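PDB 5BTO: decapping nuclease RAI1 from Scheffersomyces stipitis, which hydrolyses the NAD cap from a subset of RNAs, removing the entire NAD moiety from their 5' ends, and directly stabilises and stimulates the exoribonuclease RAT1. Local coordinates for residues L347-R361 against L373-R385. Numbering follows the deposited sequence.
Sequences LLQEIPRDDTSKAYR and LRELMGNENSRLR
Arg385 reaches from helix 378-388 beneath the loop that leads into strand 359-365. CG lies anti to the carbonyl carbon, beside the backbone N (chi1 -71°), and from there the chain runs extended to NE, carrying the guanidinium from the helix to the carbonyls of Thr356 and Lys358. CD passes 3.8 Å from Thr356 O; NE gives its hydrogen to Asn381 OD1, one helical turn back, at 2.8 Å. CZ lies squarely under Thr356 O, 3.1 Å away, so that this carbonyl sits over the guanidinium face without a hydrogen bond, while NH1 packs against Thr356 CB. Lys358 O lies in the guanidinium plane and takes a nearly straight bond (168°) from NH2 at 2.9 Å, although NH2 is tilted from the plane of that carbonyl; NH2 also bonds Ala138 O of the neighbouring strand 132-139. With an alanine in its place, Lys358 O and Ala138 O would lose this donor and the Asn381 amide would probably be freer to turn. Further along, Arg361 and Arg374 pair their backbones in the antiparallel hairpin, and Leu376 N closes on Ala359 O; small Ala359 lets Asn381 and Leu384 come close to its CB. Leu373 suits its place because its branches divide: CD1 lies against Tyr360 CB, CD2 against Glu350 CB (3.6 Å). On the face that carries Tyr360, Glu375 OE2 forms a salt bridge with Lys358 NZ, 2.6 Å away. The chemistry thus implies that one cation ties the loop entering the hairpin to the helix after it, with one carbonyl bonded at its edge and another over its face, while Leu373 makes apolar contacts with the end of helix 333-350 and with Ile351 just after it.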
ATOM      1  N   LEU A 347       0.666   6.622  10.530  1.00 14.64           N
ATOM      2  CA  LEU A 347       1.601   7.016  11.580  1.00 15.27           C
ATOM      3  C   LEU A 347       0.912   7.050  12.927  1.00 15.53           C
ATOM      4  O   LEU A 347       1.460   6.569  13.919  1.00 17.53           O
ATOM      5  CB  LEU A 347       2.249   8.368  11.289  1.00 15.43           C
ATOM      6  CG  LEU A 347       3.165   8.389  10.067  1.00 16.23           C
ATOM      7  CD1 LEU A 347       3.688   9.797   9.838  1.00 18.07           C
ATOM      8  CD2 LEU A 347       4.317   7.402  10.238  1.00 17.94           C
ATOM      9  N   LEU A 348      -0.290   7.619  12.968  1.00 15.23           N
ATOM     10  CA  LEU A 348      -1.022   7.697  14.231  1.00 16.72           C
ATOM     11  C   LEU A 348      -1.450   6.318  14.752  1.00 17.82           C
ATOM     12  O   LEU A 348      -1.534   6.114  15.958  1.00 20.45           O
ATOM     13  CB  LEU A 348      -2.209   8.659  14.127  1.00 18.59           C
ATOM     14  CG  LEU A 348      -1.784  10.128  14.049  1.00 20.17           C
ATOM     15  CD1 LEU A 348      -2.970  11.036  13.723  1.00 22.68           C
ATOM     16  CD2 LEU A 348      -1.097  10.577  15.329  1.00 19.59           C
ATOM     17  N   GLN A 349      -1.710   5.382  13.839  1.00 16.17           N
ATOM     18  CA  GLN A 349      -2.083   4.020  14.211  1.00 17.86           C
ATOM     19  C   GLN A 349      -0.896   3.194  14.704  1.00 18.39           C
ATOM     20  O   GLN A 349      -1.042   2.352  15.601  1.00 22.30           O
ATOM     21  CB  GLN A 349      -2.732   3.295  13.030  1.00 24.06           C
ATOM     22  CG  GLN A 349      -4.176   3.681  12.752  1.00 30.82           C
ATOM     23  CD  GLN A 349      -4.775   2.888  11.598  1.00 38.87           C
ATOM     24  OE1 GLN A 349      -4.176   1.922  11.123  1.00 46.45           O
ATOM     25  NE2 GLN A 349      -5.962   3.292  11.144  1.00 38.58           N
ATOM     26  N   GLU A 350       0.276   3.436  14.125  1.00 16.64           N
ATOM     27  CA  GLU A 350       1.435   2.565  14.354  1.00 18.13           C
ATOM     28  C   GLU A 350       2.409   3.037  15.439  1.00 19.26           C
ATOM     29  O   GLU A 350       3.205   2.244  15.944  1.00 23.35           O
ATOM     30  CB  GLU A 350       2.191   2.337  13.039  1.00 20.12           C
ATOM     31  CG  GLU A 350       1.360   1.647  11.970  1.00 23.48           C
ATOM     32  CD  GLU A 350       0.882   0.276  12.411  1.00 28.01           C
ATOM     33  OE1 GLU A 350       1.599  -0.391  13.189  1.00 29.82           O
ATOM     34  OE2 GLU A 350      -0.219  -0.130  11.992  1.00 31.68           O
ATOM     35  N   ILE A 351       2.345   4.311  15.808  1.00 18.04           N
ATOM     36  CA  ILE A 351       3.229   4.832  16.845  1.00 18.92           C
ATOM     37  C   ILE A 351       2.436   5.007  18.135  1.00 20.41           C
ATOM     38  O   ILE A 351       1.567   5.855  18.202  1.00 22.22           O
ATOM     39  CB  ILE A 351       3.848   6.190  16.424  1.00 17.20           C
ATOM     40  CG1 ILE A 351       4.680   6.024  15.148  1.00 19.72           C
ATOM     41  CG2 ILE A 351       4.701   6.773  17.548  1.00 18.81           C
ATOM     42  CD1 ILE A 351       5.218   7.317  14.578  1.00 20.49           C
ATOM     43  N   PRO A 352       2.713   4.177  19.159  1.00 23.68           N
ATOM     44  CA  PRO A 352       1.968   4.278  20.423  1.00 25.21           C
ATOM     45  C   PRO A 352       2.053   5.680  21.015  1.00 25.25           C
ATOM     46  O   PRO A 352       3.149   6.192  21.226  1.00 26.62           O
ATOM     47  CB  PRO A 352       2.671   3.261  21.333  1.00 27.11           C
ATOM     48  CG  PRO A 352       3.264   2.271  20.394  1.00 27.37           C
ATOM     49  CD  PRO A 352       3.674   3.063  19.165  1.00 26.08           C
ATOM     50  N   ARG A 353       0.907   6.298  21.276  1.00 27.08           N
ATOM     51  CA  ARG A 353       0.905   7.706  21.641  1.00 25.96           C
ATOM     52  C   ARG A 353       1.400   7.940  23.052  1.00 27.09           C
ATOM     53  O   ARG A 353       1.920   9.011  23.357  1.00 28.63           O
ATOM     54  CB  ARG A 353      -0.486   8.324  21.490  1.00 26.91           C
ATOM     55  CG  ARG A 353      -0.460   9.845  21.473  1.00 28.31           C
ATOM     56  CD  ARG A 353      -0.190  10.388  20.067  1.00 26.82           C
ATOM     57  NE  ARG A 353      -1.292  10.049  19.176  1.00 25.29           N
ATOM     58  CZ  ARG A 353      -2.372  10.804  19.008  1.00 24.95           C
ATOM     59  NH1 ARG A 353      -2.495  11.958  19.663  1.00 24.31           N
ATOM     60  NH2 ARG A 353      -3.333  10.401  18.194  1.00 24.90           N
ATOM     61  N   ASP A 354       1.220   6.948  23.919  1.00 27.42           N
ATOM     62  CA  ASP A 354       1.535   7.139  25.326  1.00 31.21           C
ATOM     63  C   ASP A 354       2.876   6.537  25.736  1.00 32.08           C
ATOM     64  O   ASP A 354       3.200   6.493  26.922  1.00 33.14           O
ATOM     65  CB  ASP A 354       0.415   6.570  26.197  1.00 38.38           C
ATOM     66  CG  ASP A 354      -0.922   7.222  25.918  1.00 44.77           C
ATOM     67  OD1 ASP A 354      -0.932   8.392  25.474  1.00 48.07           O
ATOM     68  OD2 ASP A 354      -1.963   6.567  26.144  1.00 47.82           O
ATOM     69  N   ASP A 355       3.654   6.075  24.760  1.00 31.16           N
ATOM     70  CA  ASP A 355       4.967   5.499  25.048  1.00 30.89           C
ATOM     71  C   ASP A 355       6.077   6.492  24.721  1.00 31.34           C
ATOM     72  O   ASP A 355       6.403   6.719  23.546  1.00 30.60           O
ATOM     73  CB  ASP A 355       5.178   4.203  24.268  1.00 30.92           C
ATOM     74  CG  ASP A 355       6.364   3.412  24.771  1.00 35.49           C
ATOM     75  OD1 ASP A 355       7.265   4.020  25.390  1.00 34.37           O
ATOM     76  OD2 ASP A 355       6.389   2.181  24.554  1.00 38.19           O
ATOM     77  N   THR A 356       6.650   7.084  25.764  1.00 31.12           N
ATOM     78  CA  THR A 356       7.693   8.085  25.597  1.00 31.67           C
ATOM     79  C   THR A 356       9.085   7.482  25.705  1.00 31.60           C
ATOM     80  O   THR A 356      10.068   8.201  25.842  1.00 32.52           O
ATOM     81  CB  THR A 356       7.551   9.230  26.621  1.00 31.87           C
ATOM     82  OG1 THR A 356       7.648   8.701  27.952  1.00 34.28           O
ATOM     83  CG2 THR A 356       6.211   9.929  26.444  1.00 32.65           C
ATOM     84  N   SER A 357       9.173   6.158  25.639  1.00 31.73           N
ATOM     85  CA  SER A 357      10.470   5.505  25.760  1.00 31.19           C
ATOM     86  C   SER A 357      11.151   5.306  24.412  1.00 29.98           C
ATOM     87  O   SER A 357      12.295   4.859  24.358  1.00 31.39           O
ATOM     88  CB  SER A 357      10.341   4.154  26.484  1.00 32.68           C
ATOM     89  OG  SER A 357       9.802   3.154  25.632  1.00 34.96           O
ATOM     90  N   LYS A 358      10.456   5.655  23.330  1.00 28.40           N
ATOM     91  CA  LYS A 358      10.911   5.337  21.973  1.00 25.99           C
ATOM     92  C   LYS A 358      10.818   6.508  20.997  1.00 22.87           C
ATOM     93  O   LYS A 358      10.031   7.416  21.185  1.00 22.62           O
ATOM     94  CB  LYS A 358      10.076   4.190  21.400  1.00 29.10           C
ATOM     95  CG  LYS A 358      10.118   2.895  22.189  1.00 34.91           C
ATOM     96  CD  LYS A 358       9.323   1.823  21.459  1.00 36.73           C
ATOM     97  CE  LYS A 358       9.289   0.511  22.238  1.00 37.36           C
ATOM     98  NZ  LYS A 358      10.657   0.020  22.600  1.00 38.13           N
ATOM     99  N   ALA A 359      11.614   6.446  19.936  1.00 20.45           N
ATOM    100  CA  ALA A 359      11.546   7.408  18.837  1.00 18.70           C
ATOM    101  C   ALA A 359      11.544   6.624  17.533  1.00 17.81           C
ATOM    102  O   ALA A 359      11.994   5.471  17.498  1.00 19.59           O
ATOM    103  CB  ALA A 359      12.727   8.345  18.881  1.00 20.03           C
ATOM    104  N   TYR A 360      11.059   7.249  16.464  1.00 18.67           N
ATOM    105  CA  TYR A 360      10.887   6.561  15.186  1.00 17.92           C
ATOM    106  C   TYR A 360      11.482   7.342  14.005  1.00 19.89           C
ATOM    107  O   TYR A 360      11.628   8.573  14.053  1.00 20.31           O
ATOM    108  CB  TYR A 360       9.394   6.270  14.933  1.00 18.03           C
ATOM    109  CG  TYR A 360       8.813   5.266  15.903  1.00 17.20           C
ATOM    110  CD1 TYR A 360       8.352   5.654  17.163  1.00 20.73           C
ATOM    111  CD2 TYR A 360       8.747   3.917  15.571  1.00 19.03           C
ATOM    112  CE1 TYR A 360       7.844   4.702  18.068  1.00 22.88           C
ATOM    113  CE2 TYR A 360       8.241   2.984  16.454  1.00 21.71           C
ATOM    114  CZ  TYR A 360       7.784   3.378  17.695  1.00 24.80           C
ATOM    115  OH  TYR A 360       7.296   2.410  18.559  1.00 26.59           O
ATOM    116  N   ARG A 361      11.849   6.601  12.962  1.00 18.09           N
ATOM    117  CA  ARG A 361      12.316   7.166  11.701  1.00 18.18           C
ATOM    118  C   ARG A 361      11.346   6.771  10.597  1.00 16.39           C
ATOM    119  O   ARG A 361      11.103   5.585  10.365  1.00 17.95           O
ATOM    120  CB  ARG A 361      13.725   6.654  11.376  1.00 20.65           C
ATOM    121  CG  ARG A 361      14.202   6.899   9.943  1.00 20.81           C
ATOM    122  CD  ARG A 361      14.421   8.396   9.652  1.00 21.59           C
ATOM    123  NE  ARG A 361      15.215   9.051  10.693  1.00 24.96           N
ATOM    124  CZ  ARG A 361      16.508   8.829  10.914  1.00 25.63           C
ATOM    125  NH1 ARG A 361      17.178   7.954  10.175  1.00 25.48           N
ATOM    126  NH2 ARG A 361      17.135   9.473  11.892  1.00 26.57           N
ATOM    127  N   LEU A 373       8.638   2.700   8.477  1.00 17.46           N
ATOM    128  CA  LEU A 373       8.648   3.257   9.817  1.00 16.50           C
ATOM    129  C   LEU A 373       9.525   2.340  10.660  1.00 19.19           C
ATOM    130  O   LEU A 373       9.250   1.148  10.765  1.00 22.39           O
ATOM    131  CB  LEU A 373       7.231   3.265  10.379  1.00 17.86           C
ATOM    132  CG  LEU A 373       7.013   3.676  11.835  1.00 18.58           C
ATOM    133  CD1 LEU A 373       7.395   5.134  12.077  1.00 17.94           C
ATOM    134  CD2 LEU A 373       5.557   3.428  12.239  1.00 19.38           C
ATOM    135  N   ARG A 374      10.576   2.900  11.245  1.00 19.20           N
ATOM    136  CA  ARG A 374      11.551   2.122  12.009  1.00 20.85           C
ATOM    137  C   ARG A 374      11.736   2.702  13.406  1.00 19.65           C
ATOM    138  O   ARG A 374      11.822   3.917  13.572  1.00 21.17           O
ATOM    139  CB  ARG A 374      12.878   2.113  11.249  1.00 25.87           C
ATOM    140  CG  ARG A 374      14.064   1.642  12.038  1.00 30.71           C
ATOM    141  CD  ARG A 374      15.257   1.459  11.123  1.00 34.46           C
ATOM    142  NE  ARG A 374      15.809   2.723  10.644  1.00 35.11           N
ATOM    143  CZ  ARG A 374      16.772   3.389  11.271  1.00 37.01           C
ATOM    144  NH1 ARG A 374      17.270   2.915  12.405  1.00 38.43           N
ATOM    145  NH2 ARG A 374      17.242   4.524  10.771  1.00 37.19           N
ATOM    146  N   GLU A 375      11.791   1.829  14.410  1.00 18.67           N
ATOM    147  CA  GLU A 375      12.070   2.252  15.779  1.00 20.46           C
ATOM    148  C   GLU A 375      13.564   2.524  15.931  1.00 21.22           C
ATOM    149  O   GLU A 375      14.393   1.673  15.599  1.00 24.35           O
ATOM    150  CB  GLU A 375      11.638   1.162  16.776  1.00 23.87           C
ATOM    151  CG  GLU A 375      11.867   1.523  18.238  1.00 29.91           C
ATOM    152  CD  GLU A 375      11.412   0.433  19.193  1.00 34.79           C
ATOM    153  OE1 GLU A 375      10.564  -0.404  18.801  1.00 35.19           O
ATOM    154  OE2 GLU A 375      11.913   0.412  20.339  1.00 38.06           O
ATOM    155  N   LEU A 376      13.911   3.706  16.437  1.00 21.34           N
ATOM    156  CA  LEU A 376      15.307   4.066  16.656  1.00 22.30           C
ATOM    157  C   LEU A 376      15.797   3.444  17.963  1.00 25.46           C
ATOM    158  O   LEU A 376      14.992   3.070  18.816  1.00 27.81           O
ATOM    159  CB  LEU A 376      15.469   5.596  16.691  1.00 21.71           C
ATOM    160  CG  LEU A 376      15.145   6.303  15.367  1.00 22.74           C
ATOM    161  CD1 LEU A 376      15.026   7.824  15.515  1.00 24.11           C
ATOM    162  CD2 LEU A 376      16.183   5.935  14.303  1.00 26.28           C
ATOM    163  N   MET A 377      17.111   3.337  18.117  1.00 27.50           N
ATOM    164  CA  MET A 377      17.693   2.823  19.350  1.00 29.58           C
ATOM    165  C   MET A 377      17.707   3.917  20.424  1.00 26.94           C
ATOM    166  O   MET A 377      17.416   5.083  20.139  1.00 26.18           O
ATOM    167  CB  MET A 377      19.096   2.274  19.081  1.00 33.43           C
ATOM    168  CG  MET A 377      19.130   1.170  18.021  1.00 36.15           C
ATOM    169  SD  MET A 377      19.190  -0.489  18.736  1.00 34.91           S
ATOM    170  CE  MET A 377      19.188  -1.530  17.278  1.00 37.12           C
ATOM    171  N   GLY A 378      18.038   3.540  21.652  1.00 24.50           N
ATOM    172  CA  GLY A 378      17.897   4.426  22.794  1.00 25.06           C
ATOM    173  C   GLY A 378      18.686   5.718  22.712  1.00 24.66           C
ATOM    174  O   GLY A 378      18.217   6.767  23.149  1.00 23.75           O
ATOM    175  N   ASN A 379      19.895   5.657  22.173  1.00 25.21           N
ATOM    176  CA  ASN A 379      20.733   6.852  22.149  1.00 25.86           C
ATOM    177  C   ASN A 379      20.248   7.887  21.126  1.00 23.61           C
ATOM    178  O   ASN A 379      20.419   9.093  21.324  1.00 24.94           O
ATOM    179  CB  ASN A 379      22.213   6.497  21.972  1.00 26.13           C
ATOM    180  CG  ASN A 379      22.859   6.020  23.276  1.00 28.29           C
ATOM    181  OD1 ASN A 379      22.502   6.481  24.368  1.00 28.30           O
ATOM    182  ND2 ASN A 379      23.817   5.099  23.168  1.00 27.62           N
ATOM    183  N   GLU A 380      19.627   7.424  20.047  1.00 21.88           N
ATOM    184  CA  GLU A 380      18.986   8.348  19.114  1.00 21.05           C
ATOM    185  C   GLU A 380      17.764   8.990  19.760  1.00 20.92           C
ATOM    186  O   GLU A 380      17.549  10.198  19.645  1.00 22.17           O
ATOM    187  CB  GLU A 380      18.604   7.648  17.811  1.00 24.94           C
ATOM    188  CG  GLU A 380      19.806   7.170  17.012  1.00 30.01           C
ATOM    189  CD  GLU A 380      19.469   6.969  15.550  1.00 37.80           C
ATOM    190  OE1 GLU A 380      18.815   7.860  14.965  1.00 44.99           O
ATOM    191  OE2 GLU A 380      19.833   5.919  14.990  1.00 38.53           O
ATOM    192  N   ASN A 381      16.962   8.172  20.432  1.00 19.48           N
ATOM    193  CA  ASN A 381      15.830   8.662  21.213  1.00 19.84           C
ATOM    194  C   ASN A 381      16.271   9.746  22.198  1.00 20.64           C
ATOM    195  O   ASN A 381      15.680  10.838  22.269  1.00 20.17           O
ATOM    196  CB  ASN A 381      15.175   7.484  21.955  1.00 19.63           C
ATOM    197  CG  ASN A 381      13.984   7.910  22.795  1.00 24.88           C
ATOM    198  OD1 ASN A 381      12.944   8.296  22.265  1.00 25.31           O
ATOM    199  ND2 ASN A 381      14.133   7.840  24.117  1.00 26.03           N
ATOM    200  N   SER A 382      17.332   9.450  22.939  1.00 23.42           N
ATOM    201  CA  SER A 382      17.866  10.377  23.927  1.00 24.40           C
ATOM    202  C   SER A 382      18.320  11.685  23.275  1.00 23.88           C
ATOM    203  O   SER A 382      17.979  12.775  23.739  1.00 25.20           O
ATOM    204  CB  SER A 382      19.027   9.727  24.680  1.00 27.85           C
ATOM    205  OG  SER A 382      19.604  10.631  25.598  1.00 29.56           O
ATOM    206  N   ARG A 383      19.090  11.577  22.197  1.00 21.28           N
ATOM    207  CA  ARG A 383      19.518  12.769  21.462  1.00 22.99           C
ATOM    208  C   ARG A 383      18.334  13.666  21.063  1.00 22.51           C
ATOM    209  O   ARG A 383      18.385  14.894  21.210  1.00 24.19           O
ATOM    210  CB  ARG A 383      20.335  12.375  20.228  1.00 24.57           C
ATOM    211  CG  ARG A 383      20.616  13.542  19.284  1.00 29.13           C
ATOM    212  CD  ARG A 383      21.491  13.136  18.099  1.00 35.31           C
ATOM    213  NE  ARG A 383      20.874  12.111  17.256  1.00 39.92           N
ATOM    214  CZ  ARG A 383      20.071  12.364  16.226  1.00 42.70           C
ATOM    215  NH1 ARG A 383      19.772  13.613  15.907  1.00 44.61           N
ATOM    216  NH2 ARG A 383      19.562  11.367  15.511  1.00 44.13           N
ATOM    217  N   LEU A 384      17.261  13.063  20.562  1.00 21.84           N
ATOM    218  CA  LEU A 384      16.099  13.847  20.123  1.00 19.73           C
ATOM    219  C   LEU A 384      15.319  14.457  21.290  1.00 20.14           C
ATOM    220  O   LEU A 384      14.917  15.619  21.234  1.00 21.12           O
ATOM    221  CB  LEU A 384      15.170  12.997  19.250  1.00 20.06           C
ATOM    222  CG  LEU A 384      15.805  12.453  17.963  1.00 19.85           C
ATOM    223  CD1 LEU A 384      14.921  11.409  17.290  1.00 21.44           C
ATOM    224  CD2 LEU A 384      16.123  13.586  16.991  1.00 21.16           C
ATOM    225  N   ARG A 385      15.115  13.679  22.349  1.00 19.63           N
ATOM    226  CA  ARG A 385      14.307  14.131  23.477  1.00 22.05           C
ATOM    227  C   ARG A 385      15.056  15.104  24.366  1.00 24.04           C
ATOM    228  O   ARG A 385      14.443  15.829  25.154  1.00 26.19           O
ATOM    229  CB  ARG A 385      13.816  12.937  24.311  1.00 19.93           C
ATOM    230  CG  ARG A 385      12.757  12.125  23.603  1.00 22.32           C
ATOM    231  CD  ARG A 385      12.301  10.925  24.418  1.00 21.79           C
ATOM    232  NE  ARG A 385      11.354  10.144  23.629  1.00 23.25           N
ATOM    233  CZ  ARG A 385      10.051  10.378  23.592  1.00 21.75           C
ATOM    234  NH1 ARG A 385       9.536  11.367  24.324  1.00 20.44           N
ATOM    235  NH2 ARG A 385       9.264   9.632  22.823  1.00 21.41           N
TER
HETATM  236  O   HOH W   1      12.651   8.113  26.569  1.00 34.23           O
HETATM  237  O   HOH W   2      13.610   4.667  20.383  1.00 38.20           O
HETATM  238  O   HOH W   3      19.824   9.095  12.751  1.00 42.77           O